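Local structure of ATP-dependent zinc metalloprotease FtsH (4M8A) at residues E25-I28 with L34-Y37. The protein is the periplasmic domain of a membrane-bound, ATP-dependent zinc protease that probably degrades cytoplasmic and membrane proteins processively. Numbering follows the deposited sequence.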
# COMPACT_ATOMS: atom_id res chain seq x y z
N GLU B 25 -6.48 -4.82 15.60
CA GLU B 25 -6.27 -6.24 15.34
C GLU B 25 -7.50 -6.84 14.70
O GLU B 25 -8.63 -6.49 15.05
CB GLU B 25 -5.93 -7.01 16.64
CG GLU B 25 -5.68 -8.51 16.39
CD GLU B 25 -5.17 -9.25 17.59
OE1 GLU B 25 -5.27 -8.70 18.70
OE2 GLU B 25 -4.66 -10.38 17.42
N VAL B 26 -7.27 -7.75 13.76
CA VAL B 26 -8.33 -8.56 13.20
C VAL B 26 -7.94 -10.02 13.36
O VAL B 26 -6.90 -10.44 12.86
CB VAL B 26 -8.57 -8.23 11.71
CG1 VAL B 26 -9.65 -9.12 11.13
CG2 VAL B 26 -8.96 -6.75 11.55
N VAL B 27 -8.77 -10.77 14.08
CA VAL B 27 -8.54 -12.20 14.24
C VAL B 27 -9.47 -12.90 13.25
O VAL B 27 -10.69 -12.73 13.29
CB VAL B 27 -8.81 -12.69 15.69
CG1 VAL B 27 -8.67 -14.21 15.80
CG2 VAL B 27 -7.89 -11.98 16.68
N ILE B 28 -8.87 -13.65 12.34
CA ILE B 28 -9.61 -14.35 11.30
C ILE B 28 -9.82 -15.79 11.77
O ILE B 28 -8.91 -16.64 11.72
CB ILE B 28 -8.88 -14.30 9.95
CG1 ILE B 28 -8.61 -12.85 9.54
CG2 ILE B 28 -9.70 -15.00 8.86
CD1 ILE B 28 -7.84 -12.71 8.20
N LEU B 34 -14.84 -12.80 12.01
CA LEU B 34 -13.70 -11.95 12.30
C LEU B 34 -13.94 -11.28 13.62
O LEU B 34 -15.00 -10.72 13.86
CB LEU B 34 -13.56 -10.85 11.24
CG LEU B 34 -13.65 -11.23 9.77
CD1 LEU B 34 -13.51 -9.99 8.91
CD2 LEU B 34 -12.60 -12.27 9.39
N ARG B 35 -12.96 -11.34 14.51
CA ARG B 35 -13.04 -10.54 15.72
C ARG B 35 -12.15 -9.34 15.53
O ARG B 35 -10.95 -9.47 15.22
CB ARG B 35 -12.62 -11.35 16.94
CG ARG B 35 -13.65 -12.35 17.39
CD ARG B 35 -13.33 -12.81 18.79
NE ARG B 35 -12.76 -14.15 18.79
CZ ARG B 35 -11.47 -14.41 18.96
NH1 ARG B 35 -10.59 -13.43 19.16
NH2 ARG B 35 -11.07 -15.67 18.96
N VAL B 36 -12.74 -8.17 15.68
CA VAL B 36 -12.09 -6.91 15.34
C VAL B 36 -11.89 -6.07 16.60
O VAL B 36 -12.84 -5.72 17.29
CB VAL B 36 -12.94 -6.13 14.31
CG1 VAL B 36 -12.27 -4.82 13.95
CG2 VAL B 36 -13.20 -6.99 13.08
N TYR B 37 -10.64 -5.78 16.90
CA TYR B 37 -10.27 -5.03 18.09
C TYR B 37 -9.89 -3.61 17.71
O TYR B 37 -9.20 -3.39 16.72
CB TYR B 37 -9.10 -5.71 18.81
CG TYR B 37 -9.42 -7.10 19.31
CD1 TYR B 37 -9.35 -8.21 18.46
CD2 TYR B 37 -9.78 -7.31 20.63
CE1 TYR B 37 -9.63 -9.48 18.92
CE2 TYR B 37 -10.07 -8.57 21.10
CZ TYR B 37 -10.00 -9.66 20.25
OH TYR B 37 -10.31 -10.92 20.72
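The carbonyl oxygen of Glu25 is gripped from the neighbouring strand by two groups: Tyr37 N donates a nearly straight hydrogen bond to Glu25 O at 2.8 Å (174°), and Val36 CA adds a weaker CA-H...O contact to that same oxygen at 3.5 Å. Two residues along, Val27 N binds Arg35 O at 2.8 Å, and Arg35 N returns a bond to Val27 O. Glu25 N to Tyr37 O, at 3.3 Å, is the longest of the four. Glu25-Tyr37 and Val27-Arg35 are thus hydrogen-bonded pairs, alternating with the non-hydrogen-bonded Val26-Val36 and Ile28-Leu34.

On the opposite face from Val26, the long side chains of Glu25, Arg35 and Tyr37 surround Val27. With CG2 anti to the carbonyl carbon, Val27 brings this methyl 3.8 Å from Tyr37 CE1, meeting the ring obliquely. In one of its two conformers Arg35 bends at chi3 (-104°), tentatively placing a guanidinium face over Val27 CG1 and NH1 at the ring's edge, in a weak hydrogen bond to Tyr37 OH. The extended Glu25 chain runs alongside the tyrosine, its carboxylate turned 39° from the ring, and OE2 bonds Ser69 OG. Amphipathic Glu25, Arg35 and Tyr37 suit this partly exposed face, their carbon stems packing around the buried, apolar Val27.

The strands' side chains on the other face are all aliphatic and buried. Leu34 CD2 reaches across to Ile28 CG2 at 4.0 Å, while Phe12 of helix 9-17 packs on Val26, Leu34 and Val36; branched valines and isoleucine favour the extended backbone and fill this core. Trp50 of a second subunit also touches Ile28. Together the segments form an antiparallel beta hairpin, the central pair of the mixed four-stranded sheet in this alpha+beta periplasmic domain of FtsH.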